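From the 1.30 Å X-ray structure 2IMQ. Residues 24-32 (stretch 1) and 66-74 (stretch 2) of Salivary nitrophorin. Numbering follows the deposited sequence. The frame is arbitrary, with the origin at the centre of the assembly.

Stretch 1 (24-32) NLEELLGLN
Stretch 2, residues 66-74: SLLTSKGYT

Two short helical segments of one chain, at least 36 residues apart where they touch, meet through a cluster of leucines bordered by one salt bridge, burying 309 Å² in all. Stretch 1 makes a brief, weakly bonded helical turn around Glu26 to Leu29; stretch 2 enters as the end of a helix and leaves as a strand. The register sets the CA of Leu25 8.0 Å from the CA of Leu67, and the CA of Leu31 10.0 Å from the CA of Lys71, so both chains advance in the same general sense.

Ser66, helical at -52/-50, stays clear of the contact. Leu67 (-72/-43) is its centre: its CA-to-CB bond points toward stretch 1, and chi1 t, chi2 p carries CD2 to 4.0 Å from Leu25 CB, 4.2 Å from Leu29 CD1 and 4.3 Å from Leu31 CD1. Its CD1 lies 3.6 Å from Glu26 OE2, so the same side chain also touches one carboxylate oxygen. The three leucines it meets all point toward stretch 2 and all adopt m,t, a common helical leucine rotamer.

Leu68 (-85/-33) starts sideways, but its own m,t rotamer brings CD2 to 3.9 Å from Leu31 CD1 and 4.0 Å from Leu29 CD1. Branched and purely apolar, leucine suits this buried place. Thr69 and Ser70 remain exposed and out of reach; Ser70, chi1 p, returns its OG to Leu67 O at 2.9 Å, a hydrogen bond within the helical turn.

Lys71 (-91/0) points toward stretch 1. With chi1 m, chi2 t, chi3 at 122° and chi4 p, its CE passes 3.8 Å from Leu31 CD1 before NZ donates to Glu26 OE2 at 2.8 Å, completing the salt bridge. Glu26 leaves its backbone sideways, and chi1 m, chi2 t, chi3 -20° bring its end nearer. Lysine thus serves twice, with methylenes over leucine and charge against charge.

Gly72 (97/13) is the first residue after the helix to leave helical phi/psi, in a Schellman motif: Tyr73 N bonds to Leu68 O at 3.1 Å and Gly72 N to Thr69 O at 3.0 Å. A CB here would jam against the preceding carbonyl O. Gly30 (76/30) repeats the device in stretch 1, where Leu31 N bonds to Glu26 O at 2.8 Å and Gly30 N to Glu27 O at 3.1 Å.

Tyr73 (-89/147) begins the strand, pointing toward stretch 1 with chi1 m and chi2 94°; its OH comes 4.4 Å from Leu31 CD2 and is hydrogen-bonded elsewhere in the structure. Thr74 (-110/135) carries the strand onward, beyond reach.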

# COMPACT_ATOMS: atom_id res chain seq x y z
N ASN A 24 3.94 17.49 -6.07
CA ASN A 24 2.99 17.17 -7.13
C ASN A 24 2.23 15.86 -6.80
O ASN A 24 2.74 14.78 -6.97
CB ASN A 24 3.64 17.25 -8.55
CG ASN A 24 4.16 15.94 -9.10
OD1 ASN A 24 5.29 15.56 -8.82
ND2 ASN A 24 3.32 15.24 -9.89
N LEU A 25 1.02 16.01 -6.28
CA LEU A 25 0.34 14.91 -5.58
C LEU A 25 -0.84 14.37 -6.34
O LEU A 25 -1.29 13.26 -6.09
CB LEU A 25 -0.10 15.38 -4.21
CG LEU A 25 0.98 15.78 -3.19
CD1 LEU A 25 0.30 16.32 -1.96
CD2 LEU A 25 1.92 14.63 -2.85
N GLU A 26 -1.38 15.13 -7.28
CA GLU A 26 -2.49 14.65 -8.05
C GLU A 26 -2.17 13.38 -8.80
O GLU A 26 -2.96 12.46 -8.82
CB GLU A 26 -3.00 15.72 -9.05
CG GLU A 26 -3.78 16.83 -8.41
CD GLU A 26 -4.69 17.58 -9.37
OE1 GLU A 26 -4.43 17.47 -10.58
OE2 GLU A 26 -5.67 18.23 -8.92
N GLU A 27 -1.01 13.34 -9.43
CA GLU A 27 -0.60 12.16 -10.13
C GLU A 27 -0.43 10.96 -9.17
O GLU A 27 -0.88 9.85 -9.48
CB GLU A 27 0.70 12.42 -10.85
CG GLU A 27 1.18 11.29 -11.71
CD GLU A 27 2.47 11.61 -12.45
OE1 GLU A 27 2.91 10.76 -13.22
OE2 GLU A 27 3.06 12.69 -12.25
N LEU A 28 0.21 11.20 -8.04
CA LEU A 28 0.46 10.18 -7.03
C LEU A 28 -0.83 9.50 -6.59
O LEU A 28 -0.86 8.30 -6.34
CB LEU A 28 1.17 10.83 -5.84
CG LEU A 28 1.65 9.83 -4.81
CD1 LEU A 28 2.82 9.02 -5.28
CD2 LEU A 28 1.99 10.49 -3.51
N LEU A 29 -1.91 10.28 -6.51
CA LEU A 29 -3.18 9.78 -6.00
C LEU A 29 -4.15 9.39 -7.09
O LEU A 29 -5.25 8.94 -6.82
CB LEU A 29 -3.82 10.82 -5.08
CG LEU A 29 -2.94 11.35 -3.99
CD1 LEU A 29 -3.67 12.45 -3.27
CD2 LEU A 29 -2.53 10.32 -3.08
N GLY A 30 -3.74 9.48 -8.35
CA GLY A 30 -4.56 9.05 -9.44
C GLY A 30 -5.67 10.04 -9.77
O GLY A 30 -6.69 9.60 -10.25
N LEU A 31 -5.44 11.33 -9.54
CA LEU A 31 -6.45 12.41 -9.68
C LEU A 31 -6.23 13.27 -10.94
O LEU A 31 -7.07 14.11 -11.31
CB LEU A 31 -6.45 13.29 -8.44
CG LEU A 31 -6.74 12.54 -7.14
CD1 LEU A 31 -6.70 13.49 -5.90
CD2 LEU A 31 -8.01 11.79 -7.20
N ASN A 32 -5.13 13.04 -11.62
CA ASN A 32 -4.68 13.89 -12.71
C ASN A 32 -5.42 13.71 -14.02
O ASN A 32 -5.10 14.42 -14.99
CB ASN A 32 -3.19 13.64 -12.96
CG ASN A 32 -2.89 12.18 -13.43
OD1 ASN A 32 -2.24 11.97 -14.46
ND2 ASN A 32 -3.37 11.18 -12.68
N SER A 66 -4.39 20.89 1.61
CA SER A 66 -4.69 21.86 0.54
C SER A 66 -5.34 21.24 -0.69
O SER A 66 -6.38 21.72 -1.15
CB SER A 66 -3.41 22.62 0.09
OG SER A 66 -2.93 23.44 1.16
N LEU A 67 -4.77 20.15 -1.22
CA LEU A 67 -5.32 19.55 -2.43
C LEU A 67 -6.64 18.84 -2.16
O LEU A 67 -7.60 18.97 -2.94
CB LEU A 67 -4.31 18.58 -3.04
CG LEU A 67 -4.92 17.66 -4.10
CD1 LEU A 67 -5.30 18.45 -5.35
CD2 LEU A 67 -3.97 16.49 -4.43
N LEU A 68 -6.72 18.11 -1.07
CA LEU A 68 -7.82 17.19 -0.88
C LEU A 68 -9.10 17.78 -0.31
O LEU A 68 -10.20 17.38 -0.69
CB LEU A 68 -7.36 15.95 -0.10
CG LEU A 68 -6.34 15.08 -0.88
CD1 LEU A 68 -5.83 14.02 0.05
CD2 LEU A 68 -6.93 14.52 -2.19
N THR A 69 -8.95 18.76 0.56
CA THR A 69 -10.12 19.44 1.12
C THR A 69 -10.95 20.13 0.06
O THR A 69 -12.16 19.98 0.04
CB THR A 69 -9.69 20.44 2.19
OG1 THR A 69 -9.15 19.71 3.29
CG2 THR A 69 -10.87 21.16 2.81
N SER A 70 -10.30 20.83 -0.86
CA SER A 70 -10.97 21.45 -2.02
C SER A 70 -11.77 20.46 -2.87
O SER A 70 -12.78 20.83 -3.47
CB SER A 70 -9.97 22.23 -2.90
OG SER A 70 -9.02 21.42 -3.56
N LYS A 71 -11.36 19.19 -2.89
CA LYS A 71 -12.04 18.17 -3.66
C LYS A 71 -13.12 17.42 -2.89
O LYS A 71 -13.74 16.52 -3.44
CB LYS A 71 -11.00 17.19 -4.24
CG LYS A 71 -10.09 17.83 -5.29
CD LYS A 71 -8.79 17.09 -5.51
CE LYS A 71 -8.59 16.63 -6.96
NZ LYS A 71 -8.19 17.62 -7.97
N GLY A 72 -13.33 17.78 -1.64
CA GLY A 72 -14.40 17.24 -0.83
C GLY A 72 -14.03 16.11 0.08
O GLY A 72 -14.92 15.47 0.65
N TYR A 73 -12.74 15.87 0.27
CA TYR A 73 -12.33 14.80 1.17
C TYR A 73 -12.16 15.19 2.62
O TYR A 73 -11.74 16.31 2.93
CB TYR A 73 -10.98 14.22 0.70
CG TYR A 73 -11.04 13.54 -0.64
CD1 TYR A 73 -10.74 14.21 -1.79
CD2 TYR A 73 -11.46 12.21 -0.75
CE1 TYR A 73 -10.84 13.61 -3.00
CE2 TYR A 73 -11.61 11.61 -1.98
CZ TYR A 73 -11.25 12.29 -3.11
OH TYR A 73 -11.35 11.72 -4.36
N THR A 74 -12.46 14.24 3.49
CA THR A 74 -12.18 14.32 4.88
C THR A 74 -11.04 13.31 5.17
O THR A 74 -11.15 12.17 4.78
CB THR A 74 -13.48 13.91 5.63
OG1 THR A 74 -14.48 14.94 5.49
CG2 THR A 74 -13.25 13.80 7.11